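Local coordinates for protein coronin (Toxoplasma gondii, PDB 4OZU) that probably binds actin filaments as a full-length protein, of which this chain is the WD40-repeat beta-propeller domain, at residues A[124-129]-A[161-166]; A[140-145]-A[377-382]; A[155-160]-A[178-183]. All coordinates share one frame; numbering follows the deposited sequence. Where two conformers were deposited one is given.

Interaction 1 (A[124-129]-A[161-166]); sequences ATLTGA and EKNENF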
ATOM      1  N   ALA A 124      19.626   1.847  -8.659  1.00 28.30           N
ATOM      2  CA  ALA A 124      20.158   2.286  -7.374  1.00 29.11           C
ATOM      3  C   ALA A 124      20.091   1.131  -6.381  1.00 29.61           C
ATOM      4  O   ALA A 124      19.079   0.427  -6.296  1.00 29.66           O
ATOM      5  CB  ALA A 124      19.388   3.504  -6.845  1.00 33.25           C
ATOM      6  N   THR A 125      21.190   0.935  -5.659  1.00 30.71           N
ATOM      7  CA  THR A 125      21.303  -0.107  -4.651  1.00 27.92           C
ATOM      8  C   THR A 125      21.533   0.572  -3.301  1.00 33.77           C
ATOM      9  O   THR A 125      22.591   1.153  -3.070  1.00 32.45           O
ATOM     10  CB  THR A 125      22.446  -1.089  -4.975  1.00 34.20           C
ATOM     11  OG1 THR A 125      22.187  -1.717  -6.238  1.00 36.74           O
ATOM     12  CG2 THR A 125      22.569  -2.160  -3.905  1.00 45.95           C
ATOM     13  N   LEU A 126      20.530   0.504  -2.429  1.00 28.82           N
ATOM     14  CA  LEU A 126      20.536   1.239  -1.164  1.00 24.96           C
ATOM     15  C   LEU A 126      20.921   0.320  -0.014  1.00 28.89           C
ATOM     16  O   LEU A 126      20.125  -0.512   0.422  1.00 29.46           O
ATOM     17  CB  LEU A 126      19.165   1.871  -0.909  1.00 22.77           C
ATOM     18  CG  LEU A 126      18.538   2.607  -2.092  1.00 22.79           C
ATOM     19  CD1 LEU A 126      17.259   3.285  -1.647  1.00 24.74           C
ATOM     20  CD2 LEU A 126      19.505   3.617  -2.695  1.00 27.85           C
ATOM     21  N   THR A 127      22.152   0.484   0.468  1.00 37.79           N
ATOM     22  CA  THR A 127      22.751  -0.433   1.437  1.00 29.40           C
ATOM     23  C   THR A 127      22.869   0.214   2.811  1.00 28.11           C
ATOM     24  O   THR A 127      22.837   1.443   2.928  1.00 31.65           O
ATOM     25  CB  THR A 127      24.146  -0.884   0.980  1.00 32.24           C
ATOM     26  OG1 THR A 127      25.007   0.257   0.868  1.00 40.19           O
ATOM     27  CG2 THR A 127      24.078  -1.595  -0.366  1.00 29.35           C
ATOM     28  N   GLY A 128      23.003  -0.612   3.847  1.00 37.26           N
ATOM     29  CA  GLY A 128      23.290  -0.122   5.185  1.00 50.38           C
ATOM     30  C   GLY A 128      22.462  -0.750   6.291  1.00 28.26           C
ATOM     31  O   GLY A 128      22.899  -0.792   7.443  1.00 30.75           O
ATOM     32  N   ALA A 129      21.269  -1.230   5.951  1.00 28.49           N
ATOM     33  CA  ALA A 129      20.404  -1.882   6.927  1.00 33.98           C
ATOM     34  C   ALA A 129      21.109  -3.107   7.477  1.00 32.25           C
ATOM     35  O   ALA A 129      21.758  -3.836   6.725  1.00 31.43           O
ATOM     36  CB  ALA A 129      19.073  -2.259   6.295  1.00 30.15           C
ATOM     37  N   GLU A 161      17.888   9.569  -5.517  1.00 28.22           N
ATOM     38  CA  GLU A 161      18.644  10.288  -6.542  1.00 32.54           C
ATOM     39  C   GLU A 161      20.118  10.393  -6.168  1.00 33.05           C
ATOM     40  O   GLU A 161      20.999  10.215  -7.007  1.00 36.56           O
ATOM     41  CB  GLU A 161      18.077  11.693  -6.751  1.00 42.18           C
ATOM     42  CG  GLU A 161      16.616  11.733  -7.149  1.00 84.27           C
ATOM     43  CD  GLU A 161      16.086  13.149  -7.237  1.00 90.96           C
ATOM     44  OE1 GLU A 161      15.130  13.470  -6.503  1.00 44.20           O
ATOM     45  OE2 GLU A 161      16.629  13.943  -8.036  1.00122.82           O
ATOM     46  N   LYS A 162      20.372  10.681  -4.896  1.00 29.94           N
ATOM     47  CA  LYS A 162      21.727  10.886  -4.401  1.00 30.85           C
ATOM     48  C   LYS A 162      22.292   9.638  -3.725  1.00 37.94           C
ATOM     49  O   LYS A 162      23.436   9.637  -3.282  1.00 31.96           O
ATOM     50  CB  LYS A 162      21.751  12.058  -3.417  1.00 34.28           C
ATOM     51  CG  LYS A 162      21.394  13.402  -4.041  1.00 47.31           C
ATOM     52  CD  LYS A 162      21.316  14.507  -2.994  1.00 70.01           C
ATOM     53  CE  LYS A 162      22.676  14.813  -2.383  1.00 86.19           C
ATOM     54  NZ  LYS A 162      22.596  15.875  -1.342  1.00 96.77           N
ATOM     55  N   ASN A 163      21.492   8.578  -3.663  1.00 32.52           N
ATOM     56  CA  ASN A 163      21.849   7.382  -2.912  1.00 34.48           C
ATOM     57  C   ASN A 163      22.283   7.781  -1.508  1.00 32.89           C
ATOM     58  O   ASN A 163      23.360   7.399  -1.032  1.00 34.50           O
ATOM     59  CB  ASN A 163      22.948   6.593  -3.627  1.00 45.21           C
ATOM     60  CG  ASN A 163      22.890   5.109  -3.318  1.00 48.20           C
ATOM     61  OD1 ASN A 163      22.674   4.708  -2.174  1.00 39.12           O
ATOM     62  ND2 ASN A 163      23.060   4.285  -4.344  1.00 75.62           N
ATOM     63  N   GLU A 164      21.432   8.574  -0.859  1.00 26.60           N
ATOM     64  CA  GLU A 164      21.744   9.149   0.444  1.00 30.59           C
ATOM     65  C   GLU A 164      20.705   8.777   1.495  1.00 25.74           C
ATOM     66  O   GLU A 164      19.534   9.127   1.383  1.00 26.38           O
ATOM     67  CB  GLU A 164      21.848  10.672   0.336  1.00 30.92           C
ATOM     68  CG  GLU A 164      22.209  11.370   1.641  1.00 52.47           C
ATOM     69  CD  GLU A 164      22.203  12.883   1.519  1.00 76.46           C
ATOM     70  OE1 GLU A 164      21.854  13.396   0.436  1.00 71.46           O
ATOM     71  OE2 GLU A 164      22.546  13.559   2.512  1.00 85.97           O
ATOM     72  N   ASN A 165      21.161   8.071   2.525  1.00 28.21           N
ATOM     73  CA  ASN A 165      20.356   7.793   3.705  1.00 29.37           C
ATOM     74  C   ASN A 165      20.428   9.013   4.622  1.00 26.72           C
ATOM     75  O   ASN A 165      21.306   9.103   5.482  1.00 27.05           O
ATOM     76  CB  ASN A 165      20.869   6.531   4.400  1.00 31.07           C
ATOM     77  CG  ASN A 165      20.072   6.161   5.627  1.00 33.89           C
ATOM     78  OD1 ASN A 165      18.964   6.657   5.851  1.00 32.30           O
ATOM     79  ND2 ASN A 165      20.637   5.266   6.438  1.00 33.57           N
ATOM     80  N   PHE A 166      19.524   9.965   4.417  1.00 21.99           N
ATOM     81  CA  PHE A 166      19.688  11.290   5.003  1.00 27.50           C
ATOM     82  C   PHE A 166      19.173  11.380   6.436  1.00 27.28           C
ATOM     83  O   PHE A 166      19.483  12.329   7.148  1.00 31.36           O
ATOM     84  CB  PHE A 166      19.001  12.348   4.133  1.00 26.00           C
ATOM     85  CG  PHE A 166      17.504  12.206   4.037  1.00 23.43           C
ATOM     86  CD1 PHE A 166      16.671  12.806   4.969  1.00 22.40           C
ATOM     87  CD2 PHE A 166      16.928  11.513   2.984  1.00 22.69           C
ATOM     88  CE1 PHE A 166      15.296  12.703   4.866  1.00 23.09           C
ATOM     89  CE2 PHE A 166      15.552  11.396   2.876  1.00 23.46           C
ATOM     90  CZ  PHE A 166      14.733  11.994   3.818  1.00 23.30           C
TER
HETATM   91  O   HOH W   1      23.794   2.781  -0.632  1.00 31.97           O
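The flat group that carries this contact is the carboxamide of Asn163. Leu126 CD2 sits over one of its faces, displaced toward the oxygen, with 3.4 Å between Leu126 CD2 and Asn163 OD1. Water 1 is tilted out of the amide plane on the other face, while Thr125 O lies almost level with that plane, ahead of the OD1-ND2 end and slightly nearer ND2. The nitrogen gives a weak hydrogen bond, Asn163 ND2 to Thr125 O, at 3.4 Å; it is reasonably straight (159°) but long. The oxygen is gripped more firmly, by water 1, which donates to Asn163 OD1 at 2.7 Å. Water 1 also donates to Thr125 O, at 3.2 Å. From Thr127 N water 1 accepts a bond of 3.0 Å, so it joins three protein atoms, and Thr125 O receives both the amide and the water. With both ends of the amide engaged, its rotation about the CB-CG bond is probably limited. CG of Asn163 lies roughly anti to its own backbone N (chi1 -152°), which swings the amide out from the turn toward the strand. Trp158 touches both Leu126 and Asn163, so an apolar patch adjoins the polar bridge. The backbone of Asn163 is in the left-handed region (phi 50°); Asn163 and Glu164 lie together opposite the single residue Asn159, the pattern of a G1 beta bulge. Strand 124-126, paired through Ala124 and Leu126 with strand 104-108, is the last strand of its sheet, whereas 161-166 closes the hairpin of strands 154-159 and 164-170 in the following sheet. The outer strand of one blade meeting a hairpin turn of the next is blade-to-blade packing of a WD40 beta-propeller.

Interaction 2 (A[140-145]-A[377-382]); sequences PAVSGI and EEWFKG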
ATOM      1  N   PRO A 140       4.456  10.104  -1.239  1.00 20.33           N
ATOM      2  CA  PRO A 140       3.403  10.339  -2.237  1.00 16.37           C
ATOM      3  C   PRO A 140       3.438  11.728  -2.861  1.00 17.41           C
ATOM      4  O   PRO A 140       2.709  11.955  -3.820  1.00 19.18           O
ATOM      5  CB  PRO A 140       2.117  10.154  -1.429  1.00 21.56           C
ATOM      6  CG  PRO A 140       2.493  10.561  -0.051  1.00 22.21           C
ATOM      7  CD  PRO A 140       3.913  10.097   0.134  1.00 20.00           C
ATOM      8  N   ALA A 141       4.264  12.632  -2.340  1.00 17.18           N
ATOM      9  CA  ALA A 141       4.302  14.005  -2.842  1.00 18.74           C
ATOM     10  C   ALA A 141       5.656  14.394  -3.418  1.00 21.67           C
ATOM     11  O   ALA A 141       5.742  15.317  -4.228  1.00 22.17           O
ATOM     12  CB  ALA A 141       3.923  14.967  -1.743  1.00 24.74           C
ATOM     13  N   VAL A 142       6.703  13.696  -2.998  1.00 20.51           N
ATOM     14  CA  VAL A 142       8.066  14.103  -3.308  1.00 23.11           C
ATOM     15  C   VAL A 142       8.791  13.041  -4.096  1.00 23.18           C
ATOM     16  O   VAL A 142       8.886  11.889  -3.678  1.00 21.48           O
ATOM     17  CB  VAL A 142       8.871  14.395  -2.030  1.00 23.10           C
ATOM     18  CG1 VAL A 142      10.240  15.003  -2.373  1.00 21.57           C
ATOM     19  CG2 VAL A 142       8.087  15.307  -1.110  1.00 24.44           C
ATOM     20  N   SER A 143       9.302  13.444  -5.249  0.69 24.51           N
ATOM     21  CA  SER A 143      10.128  12.588  -6.072  0.69 26.71           C
ATOM     22  C   SER A 143      11.390  12.176  -5.324  0.69 22.18           C
ATOM     23  O   SER A 143      12.000  12.990  -4.628  0.69 25.36           O
ATOM     24  CB  SER A 143      10.495  13.308  -7.373  0.69 32.17           C
ATOM     25  OG  SER A 143      10.656  14.706  -7.152  0.69 27.43           O
ATOM     26  N   GLY A 144      11.762  10.910  -5.456  1.00 23.95           N
ATOM     27  CA  GLY A 144      13.059  10.456  -5.003  1.00 23.95           C
ATOM     28  C   GLY A 144      13.185  10.150  -3.530  1.00 22.08           C
ATOM     29  O   GLY A 144      14.261   9.752  -3.086  1.00 23.85           O
ATOM     30  N   ILE A 145      12.112  10.341  -2.767  1.00 21.54           N
ATOM     31  CA  ILE A 145      12.155  10.098  -1.325  1.00 20.06           C
ATOM     32  C   ILE A 145      11.460   8.781  -0.983  1.00 23.22           C
ATOM     33  O   ILE A 145      10.317   8.553  -1.362  1.00 20.48           O
ATOM     34  CB  ILE A 145      11.495  11.251  -0.530  1.00 19.41           C
ATOM     35  CG1 ILE A 145      12.196  12.582  -0.827  1.00 21.73           C
ATOM     36  CG2 ILE A 145      11.504  10.958   0.965  1.00 18.60           C
ATOM     37  CD1 ILE A 145      13.686  12.605  -0.510  1.00 20.97           C
ATOM     38  N   GLU A 377      14.531  18.834  -3.286  1.00 24.70           N
ATOM     39  CA  GLU A 377      15.177  20.057  -2.831  1.00 24.27           C
ATOM     40  C   GLU A 377      14.150  21.007  -2.215  1.00 28.29           C
ATOM     41  O   GLU A 377      14.415  21.621  -1.184  1.00 23.08           O
ATOM     42  CB  GLU A 377      15.918  20.735  -3.990  1.00 33.80           C
ATOM     43  CG  GLU A 377      17.156  19.980  -4.483  1.00 86.95           C
ATOM     44  CD  GLU A 377      16.846  18.585  -5.020  1.00111.44           C
ATOM     45  OE1 GLU A 377      15.838  18.428  -5.751  1.00 62.42           O
ATOM     46  OE2 GLU A 377      17.606  17.644  -4.700  1.00 86.67           O
ATOM     47  N   GLU A 378      12.976  21.113  -2.838  1.00 26.15           N
ATOM     48  CA  GLU A 378      11.901  21.954  -2.308  1.00 26.32           C
ATOM     49  C   GLU A 378      11.417  21.427  -0.960  1.00 22.17           C
ATOM     50  O   GLU A 378      11.181  22.189  -0.027  1.00 27.36           O
ATOM     51  CB  GLU A 378      10.727  22.018  -3.293  1.00 22.31           C
ATOM     52  CG  GLU A 378      10.979  22.902  -4.514  1.00 28.65           C
ATOM     53  CD  GLU A 378       9.923  22.722  -5.595  1.00 46.87           C
ATOM     54  OE1 GLU A 378       9.124  21.779  -5.483  1.00 27.33           O
ATOM     55  OE2 GLU A 378       9.888  23.511  -6.560  1.00 34.10           O
ATOM     56  N   TRP A 379      11.283  20.112  -0.868  1.00 20.96           N
ATOM     57  CA  TRP A 379      10.815  19.465   0.350  1.00 18.48           C
ATOM     58  C   TRP A 379      11.794  19.696   1.505  1.00 20.14           C
ATOM     59  O   TRP A 379      11.384  19.978   2.628  1.00 21.79           O
ATOM     60  CB  TRP A 379      10.627  17.978   0.083  1.00 18.88           C
ATOM     61  CG  TRP A 379       9.973  17.184   1.153  1.00 18.05           C
ATOM     62  CD1 TRP A 379       8.680  17.294   1.592  1.00 24.04           C
ATOM     63  CD2 TRP A 379      10.552  16.098   1.882  1.00 18.38           C
ATOM     64  NE1 TRP A 379       8.428  16.351   2.561  1.00 22.97           N
ATOM     65  CE2 TRP A 379       9.563  15.603   2.756  1.00 18.82           C
ATOM     66  CE3 TRP A 379      11.816  15.502   1.891  1.00 19.60           C
ATOM     67  CZ2 TRP A 379       9.799  14.546   3.628  1.00 20.07           C
ATOM     68  CZ3 TRP A 379      12.050  14.453   2.759  1.00 19.24           C
ATOM     69  CH2 TRP A 379      11.051  13.989   3.618  1.00 22.38           C
ATOM     70  N   PHE A 380      13.089  19.597   1.224  1.00 23.79           N
ATOM     71  CA  PHE A 380      14.090  19.796   2.267  1.00 23.29           C
ATOM     72  C   PHE A 380      14.158  21.254   2.722  1.00 25.16           C
ATOM     73  O   PHE A 380      14.670  21.548   3.798  1.00 29.72           O
ATOM     74  CB  PHE A 380      15.465  19.332   1.788  1.00 21.91           C
ATOM     75  CG  PHE A 380      15.629  17.842   1.811  1.00 21.20           C
ATOM     76  CD1 PHE A 380      15.482  17.140   2.997  1.00 30.23           C
ATOM     77  CD2 PHE A 380      15.931  17.142   0.658  1.00 26.66           C
ATOM     78  CE1 PHE A 380      15.633  15.768   3.030  1.00 26.66           C
ATOM     79  CE2 PHE A 380      16.081  15.765   0.685  1.00 27.49           C
ATOM     80  CZ  PHE A 380      15.931  15.078   1.867  1.00 26.12           C
ATOM     81  N   LYS A 381      13.636  22.161   1.906  1.00 26.28           N
ATOM     82  CA  LYS A 381      13.556  23.563   2.298  1.00 27.81           C
ATOM     83  C   LYS A 381      12.370  23.796   3.237  1.00 30.41           C
ATOM     84  O   LYS A 381      12.187  24.900   3.745  1.00 30.17           O
ATOM     85  CB  LYS A 381      13.459  24.463   1.061  1.00 30.61           C
ATOM     86  CG  LYS A 381      14.789  24.640   0.332  1.00 37.75           C
ATOM     87  CD  LYS A 381      14.666  25.509  -0.915  1.00 36.50           C
ATOM     88  CE  LYS A 381      16.034  25.848  -1.498  1.00 41.43           C
ATOM     89  NZ  LYS A 381      16.838  24.646  -1.848  1.00 46.79           N
ATOM     90  N   GLY A 382      11.569  22.754   3.464  1.00 26.12           N
ATOM     91  CA  GLY A 382      10.465  22.818   4.409  1.00 34.14           C
ATOM     92  C   GLY A 382       9.099  23.025   3.776  1.00 30.91           C
ATOM     93  O   GLY A 382       8.118  23.297   4.472  1.00 34.22           O
TER
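Trp379, on the short helix 376-380 near the C-terminal end of the domain, packs on the loop between strands 133-138 and 145-150 of a WD40 propeller blade, where Val142 to Ile145 form a type II beta turn. The tightest part is the methyl CG2 of Val142, which sits over one face of the indole in a CH-pi contact. It lies 3.6 Å from the centroid of the five-membered ring and 20° off the ring normal, and its nearest atom is CD1, with 3.4 Å between Val142 CG2 and Trp379 CD1. The other methyl, CG1, leans on Trp379 CB. Trp379 CG is anti to its backbone N (chi1 -172°), which extends the indole from the helix toward the loop. On the benzo side buried Ile145 packs at ordinary close range through CG1, CG2 and CD1, its CG2 4.0 Å from Trp379 CZ3. The contact thins at exposed Phe380, which within 140-145 is touched by Ile145 alone, through a CD1 shared with the indole: Ile145 CD1 lies 4.1 Å from Phe380 CZ. Phe166 of strand 164-170 packs edge-to-face with Phe380 and also touches Trp379 and Ile145. Trp379 NE1 gives a weak hydrogen bond to Gly184 O; separately, Arg202 makes a cation-pi contact with the indole. A Schellman motif with Gly382 at positive phi (100°) follows the last helical turn. The backbone oxygen of Trp379 accepts from Arg202 NH1 and also from Gly382 N, with 2.9 Å between Gly382 N and Trp379 O.

Interaction 3 (A[155-160]-A[178-183]); sequences VAFWNV and AKWSWK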
ATOM      1  N   VAL A 155      13.922   2.807  10.969  1.00 20.45           N
ATOM      2  CA  VAL A 155      13.303   3.384   9.784  1.00 20.63           C
ATOM      3  C   VAL A 155      14.349   4.263   9.121  1.00 23.78           C
ATOM      4  O   VAL A 155      14.846   5.209   9.740  1.00 25.43           O
ATOM      5  CB  VAL A 155      12.060   4.208  10.117  1.00 27.48           C
ATOM      6  CG1 VAL A 155      11.464   4.793   8.852  1.00 25.98           C
ATOM      7  CG2 VAL A 155      11.036   3.351  10.827  1.00 29.60           C
ATOM      8  N   ALA A 156      14.695   3.927   7.878  1.00 19.49           N
ATOM      9  CA  ALA A 156      15.716   4.645   7.131  1.00 21.72           C
ATOM     10  C   ALA A 156      15.080   5.444   6.014  1.00 25.52           C
ATOM     11  O   ALA A 156      14.297   4.906   5.233  1.00 23.94           O
ATOM     12  CB  ALA A 156      16.745   3.676   6.562  1.00 27.36           C
ATOM     13  N   PHE A 157      15.425   6.724   5.935  1.00 22.39           N
ATOM     14  CA  PHE A 157      14.902   7.589   4.886  1.00 23.61           C
ATOM     15  C   PHE A 157      15.968   7.851   3.833  1.00 27.40           C
ATOM     16  O   PHE A 157      17.101   8.222   4.147  1.00 20.96           O
ATOM     17  CB  PHE A 157      14.396   8.896   5.480  1.00 22.22           C
ATOM     18  CG  PHE A 157      13.239   8.714   6.410  1.00 20.31           C
ATOM     19  CD1 PHE A 157      11.948   8.638   5.925  1.00 20.46           C
ATOM     20  CD2 PHE A 157      13.441   8.591   7.767  1.00 20.80           C
ATOM     21  CE1 PHE A 157      10.883   8.459   6.785  1.00 17.94           C
ATOM     22  CE2 PHE A 157      12.376   8.409   8.627  1.00 19.59           C
ATOM     23  CZ  PHE A 157      11.103   8.352   8.141  1.00 21.09           C
ATOM     24  N   TRP A 158      15.582   7.655   2.576  1.00 21.99           N
ATOM     25  CA  TRP A 158      16.514   7.668   1.460  1.00 20.78           C
ATOM     26  C   TRP A 158      16.163   8.722   0.429  1.00 26.83           C
ATOM     27  O   TRP A 158      15.004   8.849   0.047  1.00 21.25           O
ATOM     28  CB  TRP A 158      16.524   6.305   0.768  1.00 23.49           C
ATOM     29  CG  TRP A 158      17.236   5.229   1.506  1.00 25.68           C
ATOM     30  CD1 TRP A 158      16.692   4.315   2.365  1.00 24.72           C
ATOM     31  CD2 TRP A 158      18.634   4.940   1.443  1.00 22.48           C
ATOM     32  NE1 TRP A 158      17.669   3.473   2.837  1.00 24.42           N
ATOM     33  CE2 TRP A 158      18.871   3.838   2.290  1.00 23.29           C
ATOM     34  CE3 TRP A 158      19.713   5.507   0.757  1.00 26.66           C
ATOM     35  CZ2 TRP A 158      20.140   3.295   2.463  1.00 23.98           C
ATOM     36  CZ3 TRP A 158      20.965   4.964   0.929  1.00 27.42           C
ATOM     37  CH2 TRP A 158      21.169   3.873   1.776  1.00 30.08           C
ATOM     38  N   ASN A 159      17.170   9.459  -0.025  1.00 22.18           N
ATOM     39  CA  ASN A 159      17.085  10.224  -1.265  1.00 24.48           C
ATOM     40  C   ASN A 159      17.680   9.357  -2.370  1.00 24.40           C
ATOM     41  O   ASN A 159      18.899   9.277  -2.514  1.00 27.32           O
ATOM     42  CB  ASN A 159      17.834  11.555  -1.138  1.00 30.00           C
ATOM     43  CG  ASN A 159      17.749  12.414  -2.393  1.00 45.84           C
ATOM     44  OD1 ASN A 159      17.314  11.963  -3.456  1.00 45.26           O
ATOM     45  ND2 ASN A 159      18.176  13.665  -2.270  1.00 51.50           N
ATOM     46  N   VAL A 160      16.832   8.687  -3.140  1.00 24.74           N
ATOM     47  CA  VAL A 160      17.327   7.685  -4.081  1.00 25.96           C
ATOM     48  C   VAL A 160      18.184   8.319  -5.172  1.00 43.37           C
ATOM     49  O   VAL A 160      19.102   7.683  -5.679  1.00 36.93           O
ATOM     50  CB  VAL A 160      16.172   6.884  -4.745  1.00 28.86           C
ATOM     51  CG1 VAL A 160      15.316   6.211  -3.682  1.00 28.94           C
ATOM     52  CG2 VAL A 160      15.320   7.777  -5.617  1.00 60.68           C
ATOM     53  N   ALA A 178       4.960   0.583   7.933  1.00 24.16           N
ATOM     54  CA  ALA A 178       5.436   1.952   7.807  1.00 23.79           C
ATOM     55  C   ALA A 178       4.737   2.583   6.614  1.00 28.31           C
ATOM     56  O   ALA A 178       4.761   2.026   5.522  1.00 26.53           O
ATOM     57  CB  ALA A 178       6.945   1.998   7.647  1.00 25.29           C
ATOM     58  N   LYS A 179       4.085   3.720   6.837  1.00 21.21           N
ATOM     59  CA  LYS A 179       3.293   4.374   5.803  1.00 21.75           C
ATOM     60  C   LYS A 179       3.456   5.889   5.870  1.00 19.04           C
ATOM     61  O   LYS A 179       3.609   6.453   6.946  1.00 16.55           O
ATOM     62  CB  LYS A 179       1.808   4.015   5.945  1.00 19.09           C
ATOM     63  CG  LYS A 179       1.472   2.552   5.720  1.00 22.82           C
ATOM     64  CD  LYS A 179       1.462   2.203   4.241  1.00 36.12           C
ATOM     65  CE  LYS A 179       1.264   0.713   4.034  1.00 49.76           C
ATOM     66  NZ  LYS A 179       1.313   0.343   2.595  1.00 64.32           N
ATOM     67  N   TRP A 180       3.415   6.531   4.707  1.00 20.08           N
ATOM     68  CA  TRP A 180       3.503   7.986   4.599  1.00 16.23           C
ATOM     69  C   TRP A 180       2.144   8.689   4.678  1.00 21.24           C
ATOM     70  O   TRP A 180       1.153   8.231   4.096  1.00 19.36           O
ATOM     71  CB  TRP A 180       4.117   8.393   3.265  1.00 18.00           C
ATOM     72  CG  TRP A 180       5.553   8.140   3.064  1.00 21.19           C
ATOM     73  CD1 TRP A 180       6.124   7.095   2.392  1.00 22.23           C
ATOM     74  CD2 TRP A 180       6.620   8.985   3.479  1.00 18.99           C
ATOM     75  NE1 TRP A 180       7.492   7.234   2.384  1.00 19.70           N
ATOM     76  CE2 TRP A 180       7.819   8.391   3.044  1.00 21.11           C
ATOM     77  CE3 TRP A 180       6.680  10.188   4.186  1.00 18.79           C
ATOM     78  CZ2 TRP A 180       9.062   8.964   3.295  1.00 18.91           C
ATOM     79  CZ3 TRP A 180       7.907  10.749   4.434  1.00 17.91           C
ATOM     80  CH2 TRP A 180       9.085  10.141   3.988  1.00 18.92           C
ATOM     81  N   SER A 181       2.123   9.833   5.352  1.00 18.47           N
ATOM     82  CA  SER A 181       1.010  10.771   5.248  1.00 17.53           C
ATOM     83  C   SER A 181       0.821  11.231   3.808  1.00 16.34           C
ATOM     84  O   SER A 181       1.789  11.386   3.075  1.00 18.82           O
ATOM     85  CB  SER A 181       1.265  11.985   6.143  1.00 17.43           C
ATOM     86  OG  SER A 181       0.336  13.021   5.875  1.00 28.45           O
ATOM     87  N   TRP A 182      -0.424  11.483   3.407  1.00 17.14           N
ATOM     88  CA  TRP A 182      -0.676  12.036   2.084  1.00 18.91           C
ATOM     89  C   TRP A 182      -0.160  13.466   1.940  1.00 18.78           C
ATOM     90  O   TRP A 182      -0.049  13.987   0.831  1.00 22.66           O
ATOM     91  CB  TRP A 182      -2.167  11.967   1.770  1.00 24.28           C
ATOM     92  CG  TRP A 182      -2.551  10.580   1.428  1.00 21.45           C
ATOM     93  CD1 TRP A 182      -3.075   9.642   2.267  1.00 21.02           C
ATOM     94  CD2 TRP A 182      -2.392   9.939   0.156  1.00 22.31           C
ATOM     95  NE1 TRP A 182      -3.265   8.460   1.591  1.00 21.10           N
ATOM     96  CE2 TRP A 182      -2.850   8.616   0.295  1.00 21.79           C
ATOM     97  CE3 TRP A 182      -1.903  10.357  -1.088  1.00 21.35           C
ATOM     98  CZ2 TRP A 182      -2.851   7.712  -0.764  1.00 27.11           C
ATOM     99  CZ3 TRP A 182      -1.901   9.452  -2.139  1.00 22.08           C
ATOM    100  CH2 TRP A 182      -2.368   8.148  -1.967  1.00 26.88           C
ATOM    101  N   LYS A 183       0.169  14.090   3.065  1.00 19.79           N
ATOM    102  CA  LYS A 183       0.820  15.394   3.064  1.00 18.94           C
ATOM    103  C   LYS A 183       2.300  15.259   2.710  1.00 18.59           C
ATOM    104  O   LYS A 183       2.940  16.222   2.300  1.00 19.43           O
ATOM    105  CB  LYS A 183       0.660  16.042   4.439  1.00 20.30           C
ATOM    106  CG  LYS A 183       1.215  17.444   4.559  1.00 23.44           C
ATOM    107  CD  LYS A 183       0.747  18.092   5.856  1.00 25.56           C
ATOM    108  CE  LYS A 183       1.405  19.446   6.088  1.00 45.78           C
ATOM    109  NZ  LYS A 183       0.922  20.084   7.343  1.00 47.00           N
TER
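Phe157 and Trp180 meet as an oblique aromatic pair. The ring of Phe157 and the six-membered ring of Trp180 have their planes at 65° and their centroids 5.7 Å apart. The CD1-CE1 side of the phenyl touches the far corner of the indole: Phe157 CE1 is 3.7 Å from Trp180 CH2. Trp180 CZ2 lies at the edge of the Phe157 ring, in its plane, with 3.9 Å between Phe157 CD1 and Trp180 CZ2. Both rings have CG anti to the carbonyl carbon (chi1 -64° for Phe157, -71° for Trp180), and it is the ends of the side chains that bridge the distance between strands whose backbones share no hydrogen bond. Leu187 touches both rings, and Ala147 does the same from strand 145-150, so both buried rings share apolar neighbours. The polar corner of the indole is satisfied away from the phenyl: Trp180 NE1 donates to Glu137 O, which fixes the ring against strand 133-138. Just beyond, the chain leaves the strand through an ST turn in which Lys183 N donates to Ser181 OG at 3.0 Å; Ser181 OG also hydrogen-bonds Asp225 OD2, just after strand 220-223. Strand 154-159 is the third in its four-stranded sheet and strand 175-180 the first in the following one, so this is an apolar interface between consecutive blades, the packing characteristic of a WD40 beta-propeller.

In the fold
From the N terminus, 124-129 comes first, then 140-145, 155-160, 161-166, 178-183 and finally 377-382. Interaction 1 closes a loop of 31 residues, and interaction 3 a shorter one of 17; the two cross, because 155-160 precedes 161-166 while 178-183 follows it. Interaction 2 spans 231 residues, crosses interaction 1 and encloses interaction 3 entirely. The blade formed by strands 133-138, 145-150, 154-159 and 164-170 takes part in all three: interaction 1 ties it to the preceding blade, interaction 3 to the following one, and interaction 2 to the C-terminal helix. Direct links join them, including probable backbone hydrogen bonds between Glu164 and Asn159 and between Gly144 and Val160.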